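Long-range contacts in cytosolic ACYL coenzyme A thioester hydrolase (Mus musculus, PDB 2V1O), which hydrolyses long-chain acyl-CoAs, palmitoyl-CoA by preference, to free fatty acids and coenzyme A, and is represented here by its N-terminal hotdog domain: residues Lys79-Val84 / Thr105-Pro110; Gly1-Met6 / Gly65-Val70; Arg45-Leu50 / Leu111-Val116. All coordinates share one frame; numbering follows the deposited sequence.

Interaction 1: Lys79-Val84 / Thr105-Pro110. With COA (coenzyme A), chain G.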
loop_
_atom_site.group_PDB
_atom_site.type_symbol
_atom_site.label_atom_id
_atom_site.label_comp_id
_atom_site.label_asym_id
_atom_site.label_seq_id
_atom_site.Cartn_x
_atom_site.Cartn_y
_atom_site.Cartn_z
ATOM N N LYS A 79 10.659 27.551 -22.398
ATOM C CA LYS A 79 9.328 27.908 -22.891
ATOM C C LYS A 79 8.253 26.904 -22.450
ATOM O O LYS A 79 7.158 27.307 -22.056
ATOM C CB LYS A 79 9.315 28.076 -24.415
ATOM C CG LYS A 79 7.985 28.627 -24.937
ATOM C CD LYS A 79 8.037 29.069 -26.387
ATOM C CE LYS A 79 6.651 29.492 -26.856
ATOM N NZ LYS A 79 6.674 30.059 -28.240
ATOM N N HIS A 80 8.588 25.614 -22.505
ATOM C CA HIS A 80 7.636 24.536 -22.220
ATOM C C HIS A 80 8.136 23.485 -21.229
ATOM O O HIS A 80 7.583 22.382 -21.169
ATOM C CB HIS A 80 7.225 23.826 -23.515
ATOM C CG HIS A 80 6.767 24.749 -24.597
ATOM N ND1 HIS A 80 5.514 25.321 -24.611
ATOM C CD2 HIS A 80 7.398 25.195 -25.708
ATOM C CE1 HIS A 80 5.390 26.077 -25.688
ATOM N NE2 HIS A 80 6.518 26.018 -26.370
ATOM N N SER A 81 9.161 23.809 -20.444
ATOM C CA SER A 81 9.693 22.829 -19.492
ATOM C C SER A 81 10.237 23.461 -18.203
ATOM O O SER A 81 10.544 24.657 -18.161
ATOM C CB SER A 81 10.732 21.898 -20.153
ATOM O OG SER A 81 12.036 22.459 -20.170
ATOM N N VAL A 82 10.342 22.629 -17.167
ATOM C CA VAL A 82 10.749 23.044 -15.824
ATOM C C VAL A 82 11.882 22.145 -15.350
ATOM O O VAL A 82 11.760 20.917 -15.386
ATOM C CB VAL A 82 9.571 22.901 -14.811
ATOM C CG1 VAL A 82 9.987 23.354 -13.380
ATOM C CG2 VAL A 82 8.332 23.656 -15.295
ATOM N N GLU A 83 12.979 22.753 -14.903
ATOM C CA GLU A 83 14.065 22.000 -14.292
ATOM C C GLU A 83 13.925 22.075 -12.774
ATOM O O GLU A 83 13.758 23.163 -12.212
ATOM C CB GLU A 83 15.426 22.546 -14.732
ATOM C CG GLU A 83 16.602 21.710 -14.250
ATOM C CD GLU A 83 17.924 22.462 -14.316
ATOM O OE1 GLU A 83 17.979 23.610 -13.826
ATOM O OE2 GLU A 83 18.898 21.905 -14.866
ATOM N N VAL A 84 13.977 20.913 -12.125
ATOM C CA VAL A 84 13.837 20.828 -10.667
ATOM C C VAL A 84 15.036 20.092 -10.083
ATOM O O VAL A 84 15.403 19.010 -10.556
ATOM C CB VAL A 84 12.520 20.088 -10.241
ATOM C CG1 VAL A 84 12.402 20.039 -8.711
ATOM C CG2 VAL A 84 11.260 20.736 -10.875
ATOM N N THR A 105 18.373 15.873 -10.511
ATOM C CA THR A 105 17.762 16.923 -11.303
ATOM C C THR A 105 16.742 16.282 -12.246
ATOM O O THR A 105 17.015 15.254 -12.875
ATOM C CB THR A 105 18.808 17.748 -12.078
ATOM O OG1 THR A 105 19.664 18.419 -11.147
ATOM C CG2 THR A 105 18.141 18.799 -12.985
ATOM N N LEU A 106 15.571 16.901 -12.321
ATOM C CA LEU A 106 14.466 16.384 -13.110
ATOM C C LEU A 106 13.936 17.461 -14.040
ATOM O O LEU A 106 13.970 18.643 -13.707
ATOM C CB LEU A 106 13.329 15.948 -12.187
ATOM C CG LEU A 106 13.625 15.138 -10.917
ATOM C CD1 LEU A 106 12.423 15.174 -9.975
ATOM C CD2 LEU A 106 13.986 13.719 -11.268
ATOM N N TRP A 107 13.400 17.029 -15.181
ATOM C CA TRP A 107 12.708 17.915 -16.103
ATOM C C TRP A 107 11.263 17.488 -16.248
ATOM O O TRP A 107 10.972 16.302 -16.463
ATOM C CB TRP A 107 13.391 17.918 -17.477
ATOM C CG TRP A 107 14.759 18.512 -17.439
ATOM C CD1 TRP A 107 15.921 17.872 -17.115
ATOM C CD2 TRP A 107 15.115 19.871 -17.742
ATOM N NE1 TRP A 107 16.981 18.743 -17.200
ATOM C CE2 TRP A 107 16.514 19.979 -17.577
ATOM C CE3 TRP A 107 14.385 21.006 -18.130
ATOM C CZ2 TRP A 107 17.208 21.181 -17.791
ATOM C CZ3 TRP A 107 15.076 22.204 -18.347
ATOM C CH2 TRP A 107 16.474 22.277 -18.171
ATOM N N TYR A 108 10.373 18.471 -16.123
ATOM C CA TYR A 108 8.937 18.286 -16.269
ATOM C C TYR A 108 8.403 19.133 -17.415
ATOM O O TYR A 108 8.956 20.177 -17.731
ATOM C CB TYR A 108 8.219 18.683 -14.977
ATOM C CG TYR A 108 8.440 17.703 -13.855
ATOM C CD1 TYR A 108 7.535 16.657 -13.636
ATOM C CD2 TYR A 108 9.556 17.804 -13.019
ATOM C CE1 TYR A 108 7.735 15.734 -12.618
ATOM C CE2 TYR A 108 9.763 16.871 -11.983
ATOM C CZ TYR A 108 8.848 15.847 -11.798
ATOM O OH TYR A 108 9.025 14.923 -10.787
ATOM N N VAL A 109 7.315 18.668 -18.007
ATOM C CA VAL A 109 6.611 19.380 -19.061
ATOM C C VAL A 109 5.119 19.433 -18.677
ATOM O O VAL A 109 4.530 18.399 -18.373
ATOM C CB VAL A 109 6.809 18.677 -20.432
ATOM C CG1 VAL A 109 6.001 19.364 -21.525
ATOM C CG2 VAL A 109 8.309 18.613 -20.811
ATOM N N PRO A 110 4.513 20.636 -18.673
ATOM C CA PRO A 110 3.093 20.705 -18.322
ATOM C C PRO A 110 2.186 20.237 -19.456
ATOM O O PRO A 110 2.334 20.678 -20.603
ATOM C CB PRO A 110 2.861 22.195 -18.032
ATOM C CG PRO A 110 3.900 22.908 -18.850
ATOM C CD PRO A 110 5.085 21.969 -18.963
HETATM N N1A COA G . 13.632 15.980 -21.386
HETATM C C2A COA G . 13.540 17.341 -21.212
HETATM N N3A COA G . 12.666 18.067 -21.989
HETATM C C4A COA G . 11.902 17.429 -22.913
HETATM C C5A COA G . 11.970 16.055 -23.101
HETATM C C6A COA G . 12.849 15.323 -22.321
HETATM N N6A COA G . 12.968 14.006 -22.478
HETATM N N7A COA G . 11.096 15.716 -24.083
HETATM C C8A COA G . 10.486 16.842 -24.512
HETATM N N9A COA G . 10.977 17.900 -23.796
HETATM C C1B COA G . 10.510 19.286 -23.801
HETATM C C2B COA G . 10.982 20.039 -25.036
HETATM O O2B COA G . 12.321 20.458 -24.894
HETATM C C3B COA G . 9.956 21.160 -25.098
HETATM O O3B COA G . 10.308 22.254 -24.271
HETATM P P3B COA G . 10.901 23.624 -24.884
HETATM O O7A COA G . 12.260 23.315 -25.423
HETATM O O8A COA G . 9.990 24.082 -25.997
HETATM O O9A COA G . 10.985 24.646 -23.779
HETATM C C4B COA G . 8.699 20.519 -24.511
HETATM O O4B COA G . 9.106 19.334 -23.852
HETATM C C5B COA G . 7.645 20.197 -25.565
HETATM O O5B COA G . 8.219 19.522 -26.662
HETATM P P1A COA G . 7.250 18.921 -27.788
HETATM O O1A COA G . 6.135 19.895 -28.054
HETATM O O2A COA G . 8.086 18.599 -29.007
HETATM O O3A COA G . 6.618 17.577 -27.168
HETATM P P2A COA G . 7.260 16.111 -27.294
HETATM O O4A COA G . 8.769 16.141 -27.252
HETATM O O5A COA G . 6.724 15.373 -28.499
HETATM O O6A COA G . 6.667 15.406 -25.981
HETATM C CBP COA G . 6.476 14.912 -23.639
HETATM C CCP COA G . 7.163 15.769 -24.703
HETATM C CDP COA G . 7.221 15.088 -22.311
HETATM C CEP COA G . 5.055 15.453 -23.486
HETATM C CAP COA G . 6.486 13.448 -24.100
HETATM O OAP COA G . 7.805 12.985 -24.312
HETATM C C9P COA G . 5.775 12.525 -23.141
HETATM O O9P COA G . 4.379 12.516 -23.100
HETATM N N8P COA G . 6.531 11.750 -22.374
HETATM C C7P COA G . 5.981 10.963 -21.284
HETATM C C6P COA G . 5.723 11.816 -20.042
HETATM C C5P COA G . 5.188 10.932 -18.937
HETATM O O5P COA G . 4.031 10.484 -19.022
HETATM N N4P COA G . 6.016 10.685 -17.919
HETATM C C3P COA G . 5.879 9.535 -17.028
HETATM C C2P COA G . 6.037 8.172 -17.739
HETATM S S1P COA G . 5.724 6.897 -16.499
HETATM O O HOH W 1 19.959 19.471 -16.025
HETATM O O HOH W 2 20.676 20.669 -12.220
#
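E83 turns CG anti to its backbone N (chi1 -174°), which sends that atom along the indole of W107 toward CZ2 and toward T105 CG2, while W107 sets its own CG anti to the carbonyl carbon (chi1 -66°). E83 CB lies over the six-membered ring, 3.6 Å from its centroid and nearly on the ring normal, a CH-pi contact. Farther out, E83 CG touches T105 CG2 at 3.5 Å, and OE2 comes to W107 CZ2 with the carboxylate plane turned 45° from the ring. One water donates to E83 OE2 and accepts from W107 NE1, 3.3 Å from the water oxygen; OE2 also forms a salt bridge with R139, and OE1 bonds T75. At the ring's edge, near its plane, S81 OG stands 3.4 Å from W107 CE3, and that hydroxyl is hydrogen-bonded to S78. The backbones form the antiparallel hairpin of strands 82-91 and 98-112 in the hotdog sheet, with V82-Y108 and V84-L106 as hydrogen-bonded pairs and E83-W107 as the non-hydrogen-bonded pair between them. V82, V84, L106 and Y108 share the other face, where V84 CG2 packs on Y108 CD2 at 4.0 Å and helix 19-38 covers V82, V84 and Y108. On the W107 side lies coenzyme A: H80 N donates to its phosphate oxygen O9A at 2.9 Å, and V109 CG2 reaches the ribose.

Interaction 2: Gly1-Met6 / Gly65-Val70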
loop_
_atom_site.group_PDB
_atom_site.type_symbol
_atom_site.label_atom_id
_atom_site.label_comp_id
_atom_site.label_asym_id
_atom_site.label_seq_id
_atom_site.Cartn_x
_atom_site.Cartn_y
_atom_site.Cartn_z
ATOM N N GLY A 1 8.874 21.204 2.544
ATOM C CA GLY A 1 9.504 19.955 2.032
ATOM C C GLY A 1 8.678 18.707 2.287
ATOM O O GLY A 1 7.465 18.776 2.510
ATOM N N ALA A 2 9.342 17.555 2.256
ATOM C CA ALA A 2 8.697 16.290 2.575
ATOM C C ALA A 2 9.613 15.465 3.479
ATOM O O ALA A 2 10.821 15.460 3.304
ATOM C CB ALA A 2 8.364 15.522 1.304
ATOM N N MET A 3 9.033 14.796 4.465
ATOM C CA MET A 3 9.791 13.843 5.271
ATOM C C MET A 3 8.920 12.664 5.655
ATOM O O MET A 3 7.717 12.808 5.878
ATOM C CB MET A 3 10.452 14.494 6.499
ATOM C CG MET A 3 9.546 14.747 7.701
ATOM S SD MET A 3 10.398 15.411 9.157
ATOM C CE MET A 3 10.709 17.099 8.660
ATOM N N ARG A 4 9.551 11.500 5.725
ATOM C CA ARG A 4 8.856 10.257 5.992
ATOM C C ARG A 4 9.850 9.289 6.598
ATOM O O ARG A 4 11.001 9.217 6.151
ATOM C CB ARG A 4 8.303 9.707 4.672
ATOM C CG ARG A 4 7.770 8.304 4.724
ATOM C CD ARG A 4 6.932 7.986 3.479
ATOM N NE ARG A 4 7.653 7.280 2.414
ATOM C CZ ARG A 4 8.074 6.016 2.491
ATOM N NH1 ARG A 4 7.891 5.305 3.600
ATOM N NH2 ARG A 4 8.695 5.458 1.451
ATOM N N ILE A 5 9.405 8.565 7.621
ATOM C CA ILE A 5 10.222 7.534 8.247
ATOM C C ILE A 5 10.249 6.303 7.341
ATOM O O ILE A 5 9.233 5.931 6.740
ATOM C CB ILE A 5 9.729 7.169 9.679
ATOM C CG1 ILE A 5 10.812 6.396 10.451
ATOM C CG2 ILE A 5 8.404 6.401 9.641
ATOM C CD1 ILE A 5 10.760 6.621 11.965
ATOM N N MET A 6 11.414 5.684 7.250
ATOM C CA MET A 6 11.592 4.513 6.398
ATOM C C MET A 6 11.037 3.278 7.101
ATOM O O MET A 6 11.316 3.052 8.281
ATOM C CB MET A 6 13.064 4.346 6.033
ATOM C CG MET A 6 13.632 5.498 5.201
ATOM S SD MET A 6 12.962 5.575 3.518
ATOM C CE MET A 6 11.538 6.636 3.791
ATOM N N GLY A 65 13.751 3.067 9.780
ATOM C CA GLY A 65 13.629 3.852 10.998
ATOM C C GLY A 65 14.270 5.222 10.899
ATOM O O GLY A 65 14.034 6.078 11.744
ATOM N N GLU A 66 15.100 5.423 9.878
ATOM C CA GLU A 66 15.637 6.759 9.591
ATOM C C GLU A 66 14.591 7.580 8.839
ATOM O O GLU A 66 13.677 7.017 8.225
ATOM C CB GLU A 66 16.969 6.670 8.834
ATOM C CG GLU A 66 18.046 5.996 9.679
ATOM C CD GLU A 66 19.409 5.907 9.014
ATOM O OE1 GLU A 66 19.493 5.865 7.764
ATOM O OE2 GLU A 66 20.407 5.863 9.767
ATOM N N VAL A 67 14.713 8.904 8.923
ATOM C CA VAL A 67 13.762 9.811 8.292
ATOM C C VAL A 67 14.385 10.351 7.014
ATOM O O VAL A 67 15.463 10.950 7.043
ATOM C CB VAL A 67 13.367 10.999 9.207
ATOM C CG1 VAL A 67 12.508 12.012 8.428
ATOM C CG2 VAL A 67 12.639 10.511 10.471
ATOM N N ALA A 68 13.697 10.116 5.902
ATOM C CA ALA A 68 14.066 10.683 4.613
ATOM C C ALA A 68 13.509 12.104 4.511
ATOM O O ALA A 68 12.304 12.314 4.649
ATOM C CB ALA A 68 13.517 9.823 3.504
ATOM N N HIS A 69 14.394 13.072 4.306
ATOM C CA HIS A 69 14.006 14.467 4.090
ATOM C C HIS A 69 14.181 14.770 2.612
ATOM O O HIS A 69 15.274 14.615 2.091
ATOM C CB HIS A 69 14.915 15.411 4.885
ATOM C CG HIS A 69 14.639 15.448 6.357
ATOM N ND1 HIS A 69 15.092 14.479 7.228
ATOM C CD2 HIS A 69 14.005 16.370 7.119
ATOM C CE1 HIS A 69 14.720 14.788 8.457
ATOM N NE2 HIS A 69 14.066 15.934 8.419
ATOM N N VAL A 70 13.113 15.201 1.942
ATOM C CA VAL A 70 13.172 15.504 0.505
ATOM C C VAL A 70 12.793 16.964 0.258
ATOM O O VAL A 70 11.733 17.431 0.693
ATOM C CB VAL A 70 12.275 14.543 -0.330
ATOM C CG1 VAL A 70 12.359 14.885 -1.819
ATOM C CG2 VAL A 70 12.682 13.100 -0.104
#
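M3 runs its side chain beside the H69 ring, both pointing the same way. Its CB sits over one face of the imidazole, 4.3 Å from the centroid, and touches V67 CG1 at 3.8 Å. CG lies between the backbone N and the carbonyl carbon (chi1 79°) and still grazes V67 CG1. SD stands oblique to the ring, 4.4 Å from its centroid, in a Met-aromatic contact. The bend at chi3 (74°) then brings CE back beside the imidazole. On the other face of the sheet, M6 CE packs against A68 CB at 3.8 Å and also lies over the centre of the R4 guanidinium, whose NH1 forms a salt bridge with D10. I5 CD1 reaches back to G65 O at 3.3 Å. Six backbone hydrogen bonds hold the two segments antiparallel. A2-V70 and R4-A68 are the hydrogen-bonded pairs; beyond them, M6 N donates to E66 O, and G65 N closes the end on M6 O. G65 has phi 95°, a backbone conformation that by itself calls for glycine, since a CB would crowd the carbonyl O of the preceding residue. Strand 2-5 is outermost in the sheet within this chain, next to strand 67-77; M3 and V67 also pack on a third subunit, while helix 19-38 covers R4, A68 and V70 and strand 82-91 flanks 67-77 on its other side.

Interaction 3: Arg45-Leu50 / Leu111-Val116. With COA (coenzyme A), chain G.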
loop_
_atom_site.group_PDB
_atom_site.type_symbol
_atom_site.label_atom_id
_atom_site.label_comp_id
_atom_site.label_asym_id
_atom_site.label_seq_id
_atom_site.Cartn_x
_atom_site.Cartn_y
_atom_site.Cartn_z
ATOM N N ARG A 45 -5.411 24.870 -17.102
ATOM C CA ARG A 45 -5.141 23.923 -16.018
ATOM C C ARG A 45 -4.355 22.737 -16.547
ATOM O O ARG A 45 -4.669 22.179 -17.602
ATOM C CB ARG A 45 -6.428 23.455 -15.325
ATOM C CG ARG A 45 -7.244 24.569 -14.673
ATOM C CD ARG A 45 -6.412 25.474 -13.774
ATOM N NE ARG A 45 -7.252 26.248 -12.859
ATOM C CZ ARG A 45 -6.896 27.394 -12.284
ATOM N NH1 ARG A 45 -5.709 27.931 -12.526
ATOM N NH2 ARG A 45 -7.741 28.012 -11.465
ATOM N N CYS A 46 -3.310 22.379 -15.815
ATOM C CA CYS A 46 -2.379 21.370 -16.286
ATOM C C CYS A 46 -1.770 20.575 -15.148
ATOM O O CYS A 46 -1.884 20.949 -13.965
ATOM C CB CYS A 46 -1.274 22.039 -17.102
ATOM S SG CYS A 46 -0.281 23.207 -16.159
ATOM N N VAL A 47 -1.138 19.462 -15.516
ATOM C CA VAL A 47 -0.328 18.692 -14.579
ATOM C C VAL A 47 1.036 18.469 -15.216
ATOM O O VAL A 47 1.139 18.164 -16.406
ATOM C CB VAL A 47 -0.985 17.346 -14.217
ATOM C CG1 VAL A 47 -0.051 16.507 -13.361
ATOM C CG2 VAL A 47 -2.291 17.587 -13.476
ATOM N N ALA A 48 2.082 18.636 -14.416
ATOM C CA ALA A 48 3.441 18.446 -14.897
ATOM C C ALA A 48 3.749 16.954 -15.022
ATOM O O ALA A 48 3.519 16.198 -14.080
ATOM C CB ALA A 48 4.417 19.114 -13.952
ATOM N N ALA A 49 4.254 16.542 -16.188
ATOM C CA ALA A 49 4.683 15.155 -16.433
ATOM C C ALA A 49 6.211 15.039 -16.426
ATOM O O ALA A 49 6.896 15.891 -16.997
ATOM C CB ALA A 49 4.135 14.668 -17.767
ATOM N N LEU A 50 6.745 13.983 -15.806
ATOM C CA LEU A 50 8.200 13.777 -15.809
ATOM C C LEU A 50 8.697 13.443 -17.207
ATOM O O LEU A 50 8.298 12.433 -17.791
ATOM C CB LEU A 50 8.627 12.678 -14.820
ATOM C CG LEU A 50 10.142 12.426 -14.737
ATOM C CD1 LEU A 50 10.864 13.624 -14.129
ATOM C CD2 LEU A 50 10.444 11.176 -13.947
ATOM N N LEU A 111 1.258 19.348 -19.117
ATOM C CA LEU A 111 0.265 18.856 -20.069
ATOM C C LEU A 111 -1.125 19.262 -19.627
ATOM O O LEU A 111 -1.490 19.077 -18.463
ATOM C CB LEU A 111 0.351 17.334 -20.203
ATOM C CG LEU A 111 1.709 16.746 -20.627
ATOM C CD1 LEU A 111 1.634 15.225 -20.697
ATOM C CD2 LEU A 111 2.162 17.326 -21.961
ATOM N N SER A 112 -1.889 19.825 -20.561
ATOM C CA SER A 112 -3.268 20.234 -20.306
ATOM C C SER A 112 -4.118 19.078 -19.765
ATOM O O SER A 112 -3.996 17.929 -20.211
ATOM C CB SER A 112 -3.891 20.796 -21.585
ATOM O OG SER A 112 -5.250 21.139 -21.387
ATOM N N LEU A 113 -4.960 19.385 -18.787
ATOM C CA LEU A 113 -5.913 18.411 -18.275
ATOM C C LEU A 113 -7.078 18.223 -19.246
ATOM O O LEU A 113 -7.611 17.116 -19.390
ATOM C CB LEU A 113 -6.418 18.835 -16.894
ATOM C CG LEU A 113 -5.417 18.682 -15.748
ATOM C CD1 LEU A 113 -5.835 19.530 -14.553
ATOM C CD2 LEU A 113 -5.273 17.214 -15.349
ATOM N N LYS A 114 -7.460 19.311 -19.910
ATOM C CA LYS A 114 -8.596 19.325 -20.834
ATOM C C LYS A 114 -8.226 18.713 -22.186
ATOM O O LYS A 114 -8.975 17.901 -22.750
ATOM C CB LYS A 114 -9.081 20.767 -21.016
ATOM C CG LYS A 114 -10.347 20.955 -21.857
ATOM C CD LYS A 114 -11.105 22.196 -21.386
ATOM C CE LYS A 114 -11.725 21.970 -19.997
ATOM N NZ LYS A 114 -11.692 23.199 -19.141
ATOM N N ASN A 115 -7.069 19.113 -22.705
ATOM C CA ASN A 115 -6.630 18.719 -24.038
ATOM C C ASN A 115 -5.484 17.726 -23.936
ATOM O O ASN A 115 -4.359 18.110 -23.599
ATOM C CB ASN A 115 -6.207 19.961 -24.827
ATOM C CG ASN A 115 -7.339 20.953 -25.004
ATOM O OD1 ASN A 115 -8.376 20.632 -25.591
ATOM N ND2 ASN A 115 -7.143 22.173 -24.512
ATOM N N VAL A 116 -5.756 16.452 -24.219
ATOM C CA VAL A 116 -4.777 15.406 -23.901
ATOM C C VAL A 116 -3.472 15.537 -24.689
ATOM O O VAL A 116 -3.468 15.716 -25.917
ATOM C CB VAL A 116 -5.344 13.941 -23.948
ATOM C CG1 VAL A 116 -6.839 13.891 -23.581
ATOM C CG2 VAL A 116 -5.056 13.261 -25.271
HETATM N N1A COA G . 13.632 15.980 -21.386
HETATM C C2A COA G . 13.540 17.341 -21.212
HETATM N N3A COA G . 12.666 18.067 -21.989
HETATM C C4A COA G . 11.902 17.429 -22.913
HETATM C C5A COA G . 11.970 16.055 -23.101
HETATM C C6A COA G . 12.849 15.323 -22.321
HETATM N N6A COA G . 12.968 14.006 -22.478
HETATM N N7A COA G . 11.096 15.716 -24.083
HETATM C C8A COA G . 10.486 16.842 -24.512
HETATM N N9A COA G . 10.977 17.900 -23.796
HETATM C C1B COA G . 10.510 19.286 -23.801
HETATM C C2B COA G . 10.982 20.039 -25.036
HETATM O O2B COA G . 12.321 20.458 -24.894
HETATM C C3B COA G . 9.956 21.160 -25.098
HETATM O O3B COA G . 10.308 22.254 -24.271
HETATM P P3B COA G . 10.901 23.624 -24.884
HETATM O O7A COA G . 12.260 23.315 -25.423
HETATM O O8A COA G . 9.990 24.082 -25.997
HETATM O O9A COA G . 10.985 24.646 -23.779
HETATM C C4B COA G . 8.699 20.519 -24.511
HETATM O O4B COA G . 9.106 19.334 -23.852
HETATM C C5B COA G . 7.645 20.197 -25.565
HETATM O O5B COA G . 8.219 19.522 -26.662
HETATM P P1A COA G . 7.250 18.921 -27.788
HETATM O O1A COA G . 6.135 19.895 -28.054
HETATM O O2A COA G . 8.086 18.599 -29.007
HETATM O O3A COA G . 6.618 17.577 -27.168
HETATM P P2A COA G . 7.260 16.111 -27.294
HETATM O O4A COA G . 8.769 16.141 -27.252
HETATM O O5A COA G . 6.724 15.373 -28.499
HETATM O O6A COA G . 6.667 15.406 -25.981
HETATM C CBP COA G . 6.476 14.912 -23.639
HETATM C CCP COA G . 7.163 15.769 -24.703
HETATM C CDP COA G . 7.221 15.088 -22.311
HETATM C CEP COA G . 5.055 15.453 -23.486
HETATM C CAP COA G . 6.486 13.448 -24.100
HETATM O OAP COA G . 7.805 12.985 -24.312
HETATM C C9P COA G . 5.775 12.525 -23.141
HETATM O O9P COA G . 4.379 12.516 -23.100
HETATM N N8P COA G . 6.531 11.750 -22.374
HETATM C C7P COA G . 5.981 10.963 -21.284
HETATM C C6P COA G . 5.723 11.816 -20.042
HETATM C C5P COA G . 5.188 10.932 -18.937
HETATM O O5P COA G . 4.031 10.484 -19.022
HETATM N N4P COA G . 6.016 10.685 -17.919
HETATM C C3P COA G . 5.879 9.535 -17.028
HETATM C C2P COA G . 6.037 8.172 -17.739
HETATM S S1P COA G . 5.724 6.897 -16.499
HETATM O O HOH W 3 -7.152 22.166 -18.760
#
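At the 46-57 edge of this chain's hotdog sheet, the start of strand 46-57 pairs with the end of strand 98-112; A49, L50 and L111 belong to the coenzyme A pocket. V47 and L111 form a hydrogen-bonded antiparallel pair: V47 N donates to L111 O and L111 N to V47 O, both at 3.0 Å, the latter donor lying above the carbonyl plane. Beyond the C46-S112 pair, whose side chains diverge, L113 N gives a nearly straight bond (174°) to R45 O. That oxygen also accepts from a water, itself bound by K114 N. L113 sets CG anti to its carbonyl carbon (chi1 -73°), and its two methyls divide the work: CD2 meets V47 CG2 at 3.5 Å, the two side chains lying askew, and CD1 reaches R45 CB at 4.0 Å. A49 CB touches L111 CD1 at 3.9 Å, while the other methyl, L111 CD2, packs on CEP of the pantetheine arm. Farther along, L50 O accepts from N4P of coenzyme A at 2.9 Å. Where the strand ends, S112 OG accepts from N115 N in an ST motif, and E44 bonds both that hydroxyl and N115 ND2. Helix 19-38 packs against C46, V47, A48 and L50; V47 and L113 also lie against V13 and A14 of a second subunit, and L113 and R45 meet L94 and T95 of a third.

All three contacts stitch one five-stranded antiparallel sheet, in the order 2-5, 67-77, 82-91, 98-112, 46-57. Interaction 2 joins the first pair and interaction 3 the last, their centres about 29 Å apart. Interaction 1 joins the hairpin between them. Its centre is about 24 Å from that of interaction 2 and about 13 Å from that of interaction 3, which it touches through a probable hydrogen bond between A49 N and V109 O. Along the chain interaction 1 is nested inside interaction 3, whereas 2 and 3 interleave. The neighbouring strands of interactions 1 and 3 together line one side of the coenzyme A pocket; interaction 2, across the chain's centre from interaction 1, meets the third subunit, as does interaction 3.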